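Local atomic coordinates of probable dipeptidase (PDB entry 3B40), a protein that probably acts as a metal-dependent dipeptidase of the membrane dipeptidase (M19) family, cleaving dipeptides. Residues T30-D43 with I97-F109. The protein carries 11 engineered substitutions. Residues are numbered along the deposited sequence; the frame is centred on the assembly and turned at random.
Sequences TVPLDFGTTGNEVD and IRYKILTGMVRDF. Engineered in segment 30-43: Val31 (natural residue Ile), Leu33 (natural residue Pro), Thr38 (natural residue Glu), Val42 (natural residue Phe).
From Leu33 opposite Arg98 (CA atoms 6.5 Å apart) to Asp43 opposite Phe109, the irregular loop 30-43 follows the last turns of helix 87-108 to its C-terminal end, folding through successive beta turns. Arg98, extended from CG to NE, grips the backbone side-on: NE (2.6 Å) and NH1 (2.9 Å) both donate to Val31 O, which lies near the guanidinium plane. A long, flat donor suits this place, because two bonds to one carbonyl help to hold the group's rotation while the engineered Leu33 lays CG and CD2 over one of its faces. Ile101 sits midway along the contact, its branched apolar side chain meeting two neighbours at once: CG2 meets CG1 of the engineered Val31 tip to tip at 3.7 Å and touches the edge of the Phe35 ring at CD2. With CG anti to its backbone N (chi1 -168°), Phe35 brings CE2 within 3.8 Å of Met105 SD, an oblique Met-aromatic contact to which the flexible thioether adapts easily. Farther along, CG2 of the engineered Val42 packs on Phe109 CE2. The segment belongs to the loop between strand 25-29 and helix 52-58; beneath it, Leu102 rests on strands 62-68 and 131-138 of the TIM-barrel-like domain, while Arg98 NH2 bonds Phe68 O at the end of strand 62-68.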
ATOM      1  N   THR A  30      -3.257  -0.274  -6.782  1.00 14.61           N
ATOM      2  CA  THR A  30      -3.485  -1.649  -7.173  1.00 15.60           C
ATOM      3  C   THR A  30      -3.814  -1.690  -8.639  1.00 15.43           C
ATOM      4  O   THR A  30      -4.502  -0.793  -9.159  1.00 15.34           O
ATOM      5  CB  THR A  30      -4.633  -2.277  -6.342  1.00 15.56           C
ATOM      6  OG1 THR A  30      -4.172  -2.459  -5.019  1.00 17.64           O
ATOM      7  CG2 THR A  30      -5.100  -3.630  -6.903  1.00 16.73           C
ATOM      8  N   VAL A  31      -3.310  -2.722  -9.307  1.00 16.36           N
ATOM      9  CA  VAL A  31      -3.693  -3.038 -10.701  1.00 16.85           C
ATOM     10  C   VAL A  31      -4.895  -4.016 -10.677  1.00 18.27           C
ATOM     11  O   VAL A  31      -4.752  -5.162 -10.212  1.00 17.80           O
ATOM     12  CB  VAL A  31      -2.503  -3.711 -11.468  1.00 18.05           C
ATOM     13  CG1 VAL A  31      -2.846  -3.943 -12.969  1.00 17.61           C
ATOM     14  CG2 VAL A  31      -1.205  -2.926 -11.304  1.00 15.39           C
ATOM     15  N   PRO A  32      -6.082  -3.568 -11.176  1.00 19.03           N
ATOM     16  CA  PRO A  32      -7.276  -4.419 -11.326  1.00 19.12           C
ATOM     17  C   PRO A  32      -6.984  -5.491 -12.363  1.00 18.86           C
ATOM     18  O   PRO A  32      -6.348  -5.206 -13.393  1.00 18.67           O
ATOM     19  CB  PRO A  32      -8.346  -3.438 -11.863  1.00 19.35           C
ATOM     20  CG  PRO A  32      -7.827  -2.059 -11.477  1.00 19.50           C
ATOM     21  CD  PRO A  32      -6.338  -2.202 -11.663  1.00 19.45           C
ATOM     22  N   LEU A  33      -7.418  -6.717 -12.109  1.00 18.84           N
ATOM     23  CA  LEU A  33      -7.104  -7.804 -13.039  1.00 18.64           C
ATOM     24  C   LEU A  33      -7.655  -7.601 -14.475  1.00 18.59           C
ATOM     25  O   LEU A  33      -7.185  -8.217 -15.419  1.00 17.73           O
ATOM     26  CB  LEU A  33      -7.578  -9.144 -12.459  1.00 18.47           C
ATOM     27  CG  LEU A  33      -6.708  -9.573 -11.278  1.00 18.54           C
ATOM     28  CD1 LEU A  33      -7.443 -10.570 -10.357  1.00 18.20           C
ATOM     29  CD2 LEU A  33      -5.395 -10.143 -11.813  1.00 17.31           C
ATOM     30  N   ASP A  34      -8.651  -6.745 -14.624  1.00 18.89           N
ATOM     31  CA  ASP A  34      -9.229  -6.474 -15.948  1.00 20.68           C
ATOM     32  C   ASP A  34      -8.787  -5.117 -16.509  1.00 20.18           C
ATOM     33  O   ASP A  34      -9.399  -4.583 -17.424  1.00 20.11           O
ATOM     34  CB  ASP A  34     -10.767  -6.578 -15.884  1.00 20.46           C
ATOM     35  CG  ASP A  34     -11.396  -5.475 -15.033  1.00 23.06           C
ATOM     36  OD1 ASP A  34     -10.637  -4.720 -14.378  1.00 22.35           O
ATOM     37  OD2 ASP A  34     -12.652  -5.366 -15.015  1.00 25.91           O
ATOM     38  N   PHE A  35      -7.729  -4.550 -15.939  1.00 20.84           N
ATOM     39  CA  PHE A  35      -7.265  -3.234 -16.336  1.00 20.74           C
ATOM     40  C   PHE A  35      -6.737  -3.353 -17.764  1.00 22.08           C
ATOM     41  O   PHE A  35      -6.001  -4.285 -18.074  1.00 21.20           O
ATOM     42  CB  PHE A  35      -6.142  -2.793 -15.389  1.00 21.13           C
ATOM     43  CG  PHE A  35      -5.760  -1.347 -15.508  1.00 18.66           C
ATOM     44  CD1 PHE A  35      -6.732  -0.346 -15.533  1.00 19.21           C
ATOM     45  CD2 PHE A  35      -4.419  -0.987 -15.519  1.00 16.98           C
ATOM     46  CE1 PHE A  35      -6.364   0.991 -15.615  1.00 20.54           C
ATOM     47  CE2 PHE A  35      -4.042   0.340 -15.588  1.00 21.23           C
ATOM     48  CZ  PHE A  35      -5.023   1.338 -15.638  1.00 18.97           C
ATOM     49  N   GLY A  36      -7.143  -2.427 -18.629  1.00 22.46           N
ATOM     50  CA  GLY A  36      -6.777  -2.470 -20.032  1.00 24.56           C
ATOM     51  C   GLY A  36      -7.762  -3.227 -20.917  1.00 25.72           C
ATOM     52  O   GLY A  36      -7.495  -3.409 -22.100  1.00 26.20           O
ATOM     53  N   THR A  37      -8.889  -3.670 -20.353  1.00 26.02           N
ATOM     54  CA  THR A  37      -9.911  -4.407 -21.118  1.00 25.68           C
ATOM     55  C   THR A  37     -11.046  -3.458 -21.444  1.00 25.97           C
ATOM     56  O   THR A  37     -11.082  -2.316 -20.950  1.00 25.79           O
ATOM     57  CB  THR A  37     -10.496  -5.626 -20.353  1.00 25.29           C
ATOM     58  OG1 THR A  37     -11.190  -5.185 -19.176  1.00 25.64           O
ATOM     59  CG2 THR A  37      -9.413  -6.588 -19.960  1.00 25.91           C
ATOM     60  N   THR A  38     -11.975  -3.920 -22.285  1.00 26.70           N
ATOM     61  CA  THR A  38     -13.156  -3.131 -22.645  1.00 26.81           C
ATOM     62  C   THR A  38     -13.932  -2.784 -21.388  1.00 26.88           C
ATOM     63  O   THR A  38     -14.257  -3.673 -20.593  1.00 27.37           O
ATOM     64  CB  THR A  38     -14.054  -3.911 -23.619  1.00 27.07           C
ATOM     65  OG1 THR A  38     -13.260  -4.329 -24.733  1.00 28.32           O
ATOM     66  CG2 THR A  38     -15.199  -3.048 -24.131  1.00 27.66           C
ATOM     67  N   GLY A  39     -14.228  -1.498 -21.214  1.00 26.87           N
ATOM     68  CA  GLY A  39     -14.904  -1.021 -20.008  1.00 27.20           C
ATOM     69  C   GLY A  39     -13.916  -0.464 -18.997  1.00 27.01           C
ATOM     70  O   GLY A  39     -14.292   0.298 -18.101  1.00 27.93           O
ATOM     71  N   ASN A  40     -12.645  -0.828 -19.154  1.00 27.07           N
ATOM     72  CA  ASN A  40     -11.594  -0.443 -18.206  1.00 26.20           C
ATOM     73  C   ASN A  40     -10.236  -0.199 -18.886  1.00 26.77           C
ATOM     74  O   ASN A  40      -9.208  -0.739 -18.468  1.00 26.32           O
ATOM     75  CB  ASN A  40     -11.484  -1.509 -17.104  1.00 25.82           C
ATOM     76  CG  ASN A  40     -10.760  -0.992 -15.843  1.00 23.37           C
ATOM     77  OD1 ASN A  40     -10.646   0.228 -15.629  1.00 19.73           O
ATOM     78  ND2 ASN A  40     -10.281  -1.920 -15.007  1.00 16.58           N
ATOM     79  N   GLU A  41     -10.240   0.626 -19.934  1.00 26.71           N
ATOM     80  CA  GLU A  41      -9.022   0.916 -20.711  1.00 27.39           C
ATOM     81  C   GLU A  41      -8.090   1.867 -19.970  1.00 27.09           C
ATOM     82  O   GLU A  41      -8.540   2.733 -19.207  1.00 26.77           O
ATOM     83  CB  GLU A  41      -9.359   1.518 -22.092  1.00 27.49           C
ATOM     84  CG  GLU A  41     -10.278   0.660 -22.987  1.00 30.63           C
ATOM     85  CD  GLU A  41     -11.764   0.895 -22.713  1.00 34.57           C
ATOM     86  OE1 GLU A  41     -12.103   1.612 -21.732  1.00 36.51           O
ATOM     87  OE2 GLU A  41     -12.605   0.360 -23.477  1.00 36.76           O
ATOM     88  N   VAL A  42      -6.793   1.718 -20.214  1.00 26.84           N
ATOM     89  CA  VAL A  42      -5.794   2.510 -19.494  1.00 26.70           C
ATOM     90  C   VAL A  42      -5.719   3.956 -20.002  1.00 27.42           C
ATOM     91  O   VAL A  42      -5.342   4.863 -19.257  1.00 27.94           O
ATOM     92  CB  VAL A  42      -4.393   1.849 -19.517  1.00 26.84           C
ATOM     93  CG1 VAL A  42      -4.501   0.347 -19.310  1.00 26.30           C
ATOM     94  CG2 VAL A  42      -3.667   2.135 -20.765  1.00 24.72           C
ATOM     95  N   ASP A  43      -6.105   4.166 -21.254  1.00 27.06           N
ATOM     96  CA  ASP A  43      -5.991   5.501 -21.869  1.00 28.06           C
ATOM     97  C   ASP A  43      -7.338   6.234 -21.924  1.00 28.01           C
ATOM     98  O   ASP A  43      -7.509   7.150 -22.715  1.00 28.26           O
ATOM     99  CB  ASP A  43      -5.382   5.385 -23.263  1.00 27.40           C
ATOM    100  CG  ASP A  43      -6.304   4.653 -24.248  1.00 27.64           C
ATOM    101  OD1 ASP A  43      -6.993   3.692 -23.839  1.00 26.09           O
ATOM    102  OD2 ASP A  43      -6.335   5.055 -25.434  1.00 26.85           O
ATOM    103  N   ILE A  97      -0.835 -12.194 -14.658  1.00 17.70           N
ATOM    104  CA  ILE A  97      -1.788 -11.280 -15.259  1.00 17.81           C
ATOM    105  C   ILE A  97      -1.347  -9.840 -15.056  1.00 18.00           C
ATOM    106  O   ILE A  97      -1.301  -9.062 -16.017  1.00 17.51           O
ATOM    107  CB  ILE A  97      -3.232 -11.535 -14.733  1.00 18.34           C
ATOM    108  CG1 ILE A  97      -3.722 -12.903 -15.265  1.00 18.53           C
ATOM    109  CG2 ILE A  97      -4.197 -10.380 -15.154  1.00 18.12           C
ATOM    110  CD1 ILE A  97      -5.037 -13.334 -14.753  1.00 22.02           C
ATOM    111  N   ARG A  98      -0.993  -9.490 -13.817  1.00 18.24           N
ATOM    112  CA  ARG A  98      -0.592  -8.106 -13.503  1.00 18.30           C
ATOM    113  C   ARG A  98       0.679  -7.686 -14.246  1.00 19.23           C
ATOM    114  O   ARG A  98       0.769  -6.558 -14.768  1.00 18.49           O
ATOM    115  CB  ARG A  98      -0.539  -7.885 -11.991  1.00 18.12           C
ATOM    116  CG  ARG A  98      -1.952  -7.755 -11.417  1.00 16.60           C
ATOM    117  CD  ARG A  98      -1.990  -7.702  -9.914  1.00 15.96           C
ATOM    118  NE  ARG A  98      -3.273  -7.181  -9.465  1.00 14.98           N
ATOM    119  CZ  ARG A  98      -4.157  -7.874  -8.747  1.00 19.37           C
ATOM    120  NH1 ARG A  98      -5.305  -7.307  -8.408  1.00 16.49           N
ATOM    121  NH2 ARG A  98      -3.896  -9.136  -8.380  1.00 17.55           N
ATOM    122  N   TYR A  99       1.623  -8.621 -14.366  1.00 19.49           N
ATOM    123  CA  TYR A  99       2.829  -8.402 -15.176  1.00 20.13           C
ATOM    124  C   TYR A  99       2.516  -8.142 -16.654  1.00 19.92           C
ATOM    125  O   TYR A  99       3.111  -7.270 -17.283  1.00 20.35           O
ATOM    126  CB  TYR A  99       3.783  -9.606 -15.057  1.00 21.53           C
ATOM    127  CG  TYR A  99       5.092  -9.386 -15.781  1.00 22.41           C
ATOM    128  CD1 TYR A  99       6.093  -8.599 -15.215  1.00 23.50           C
ATOM    129  CD2 TYR A  99       5.328  -9.955 -17.030  1.00 23.32           C
ATOM    130  CE1 TYR A  99       7.303  -8.391 -15.871  1.00 24.73           C
ATOM    131  CE2 TYR A  99       6.546  -9.736 -17.707  1.00 24.45           C
ATOM    132  CZ  TYR A  99       7.511  -8.952 -17.114  1.00 23.95           C
ATOM    133  OH  TYR A  99       8.706  -8.730 -17.746  1.00 27.36           O
ATOM    134  N   LYS A 100       1.598  -8.914 -17.219  1.00 19.96           N
ATOM    135  CA  LYS A 100       1.234  -8.727 -18.621  1.00 20.50           C
ATOM    136  C   LYS A 100       0.520  -7.393 -18.844  1.00 19.35           C
ATOM    137  O   LYS A 100       0.705  -6.756 -19.882  1.00 18.41           O
ATOM    138  CB  LYS A 100       0.363  -9.873 -19.118  1.00 21.16           C
ATOM    139  CG  LYS A 100       1.150 -11.092 -19.598  1.00 25.25           C
ATOM    140  CD  LYS A 100       0.191 -12.256 -19.886  1.00 30.40           C
ATOM    141  CE  LYS A 100      -0.758 -11.958 -21.077  1.00 33.10           C
ATOM    142  NZ  LYS A 100      -0.363 -12.643 -22.346  1.00 35.61           N
ATOM    143  N   ILE A 101      -0.288  -6.971 -17.872  1.00 18.30           N
ATOM    144  CA  ILE A 101      -0.938  -5.644 -17.933  1.00 18.66           C
ATOM    145  C   ILE A 101       0.086  -4.492 -18.026  1.00 18.93           C
ATOM    146  O   ILE A 101      -0.030  -3.577 -18.885  1.00 19.69           O
ATOM    147  CB  ILE A 101      -1.911  -5.427 -16.737  1.00 18.69           C
ATOM    148  CG1 ILE A 101      -3.127  -6.357 -16.857  1.00 18.65           C
ATOM    149  CG2 ILE A 101      -2.370  -3.916 -16.628  1.00 18.32           C
ATOM    150  CD1 ILE A 101      -4.107  -6.266 -15.646  1.00 18.42           C
ATOM    151  N   LEU A 102       1.094  -4.551 -17.162  1.00 18.64           N
ATOM    152  CA  LEU A 102       2.100  -3.494 -17.026  1.00 19.18           C
ATOM    153  C   LEU A 102       3.013  -3.392 -18.230  1.00 19.23           C
ATOM    154  O   LEU A 102       3.217  -2.314 -18.777  1.00 20.34           O
ATOM    155  CB  LEU A 102       2.929  -3.681 -15.743  1.00 18.24           C
ATOM    156  CG  LEU A 102       2.162  -3.539 -14.412  1.00 20.28           C
ATOM    157  CD1 LEU A 102       3.055  -3.858 -13.230  1.00 19.19           C
ATOM    158  CD2 LEU A 102       1.614  -2.103 -14.290  1.00 17.41           C
ATOM    159  N   THR A 103       3.580  -4.508 -18.654  1.00 20.41           N
ATOM    160  CA  THR A 103       4.437  -4.474 -19.836  1.00 20.75           C
ATOM    161  C   THR A 103       3.582  -4.193 -21.078  1.00 20.84           C
ATOM    162  O   THR A 103       4.061  -3.621 -22.069  1.00 20.84           O
ATOM    163  CB  THR A 103       5.220  -5.779 -19.996  1.00 20.89           C
ATOM    164  OG1 THR A 103       4.312  -6.872 -20.040  1.00 20.68           O
ATOM    165  CG2 THR A 103       6.185  -5.993 -18.824  1.00 22.77           C
ATOM    166  N   GLY A 104       2.316  -4.597 -21.025  1.00 20.44           N
ATOM    167  CA  GLY A 104       1.408  -4.357 -22.135  1.00 21.14           C
ATOM    168  C   GLY A 104       1.049  -2.884 -22.304  1.00 21.50           C
ATOM    169  O   GLY A 104       0.796  -2.451 -23.423  1.00 22.77           O
ATOM    170  N   MET A 105       1.021  -2.122 -21.201  1.00 20.61           N
ATOM    171  CA  MET A 105       0.729  -0.683 -21.210  1.00 20.12           C
ATOM    172  C   MET A 105       1.850   0.050 -21.920  1.00 20.54           C
ATOM    173  O   MET A 105       1.591   0.958 -22.683  1.00 21.00           O
ATOM    174  CB  MET A 105       0.571  -0.085 -19.777  1.00 19.65           C
ATOM    175  CG  MET A 105      -0.659  -0.542 -18.987  1.00 21.57           C
ATOM    176  SD  MET A 105      -0.686  -0.095 -17.206  1.00 18.12           S
ATOM    177  CE  MET A 105      -0.847   1.676 -17.348  1.00 16.40           C
ATOM    178  N   VAL A 106       3.088  -0.362 -21.663  1.00 21.35           N
ATOM    179  CA  VAL A 106       4.280   0.200 -22.302  1.00 22.04           C
ATOM    180  C   VAL A 106       4.341  -0.200 -23.779  1.00 23.14           C
ATOM    181  O   VAL A 106       4.713   0.614 -24.637  1.00 23.22           O
ATOM    182  CB  VAL A 106       5.574  -0.281 -21.591  1.00 22.10           C
ATOM    183  CG1 VAL A 106       6.819   0.247 -22.315  1.00 22.27           C
ATOM    184  CG2 VAL A 106       5.580   0.151 -20.118  1.00 20.90           C
ATOM    185  N   ARG A 107       3.967  -1.442 -24.074  1.00 23.81           N
ATOM    186  CA  ARG A 107       3.890  -1.900 -25.469  1.00 25.42           C
ATOM    187  C   ARG A 107       2.875  -1.089 -26.292  1.00 25.43           C
ATOM    188  O   ARG A 107       3.199  -0.607 -27.377  1.00 25.82           O
ATOM    189  CB  ARG A 107       3.539  -3.381 -25.536  1.00 24.82           C
ATOM    190  CG  ARG A 107       3.607  -3.954 -26.962  1.00 27.53           C
ATOM    191  CD  ARG A 107       3.148  -5.416 -27.037  1.00 26.80           C
ATOM    192  NE  ARG A 107       1.769  -5.579 -26.579  1.00 33.05           N
ATOM    193  CZ  ARG A 107       1.421  -6.278 -25.497  1.00 35.30           C
ATOM    194  NH1 ARG A 107       2.357  -6.883 -24.771  1.00 35.51           N
ATOM    195  NH2 ARG A 107       0.142  -6.368 -25.140  1.00 36.12           N
ATOM    196  N   ASP A 108       1.660  -0.944 -25.769  1.00 25.67           N
ATOM    197  CA  ASP A 108       0.578  -0.273 -26.478  1.00 26.01           C
ATOM    198  C   ASP A 108       0.674   1.239 -26.462  1.00 26.37           C
ATOM    199  O   ASP A 108       0.202   1.903 -27.405  1.00 26.73           O
ATOM    200  CB  ASP A 108      -0.775  -0.681 -25.900  1.00 26.40           C
ATOM    201  CG  ASP A 108      -1.041  -2.168 -26.018  1.00 28.28           C
ATOM    202  OD1 ASP A 108      -0.249  -2.874 -26.675  1.00 27.95           O
ATOM    203  OD2 ASP A 108      -2.054  -2.632 -25.448  1.00 31.78           O
ATOM    204  N   PHE A 109       1.290   1.793 -25.414  1.00 25.49           N
ATOM    205  CA  PHE A 109       1.333   3.252 -25.232  1.00 25.14           C
ATOM    206  C   PHE A 109       2.748   3.804 -24.998  1.00 24.65           C
ATOM    207  O   PHE A 109       2.979   4.448 -23.980  1.00 25.24           O
ATOM    208  CB  PHE A 109       0.401   3.630 -24.067  1.00 25.53           C
ATOM    209  CG  PHE A 109      -1.011   3.188 -24.278  1.00 24.93           C
ATOM    210  CD1 PHE A 109      -1.876   3.958 -25.040  1.00 25.96           C
ATOM    211  CD2 PHE A 109      -1.468   1.976 -23.771  1.00 24.53           C
ATOM    212  CE1 PHE A 109      -3.185   3.527 -25.286  1.00 26.04           C
ATOM    213  CE2 PHE A 109      -2.774   1.551 -24.000  1.00 24.62           C
ATOM    214  CZ  PHE A 109      -3.629   2.326 -24.755  1.00 25.28           C
TER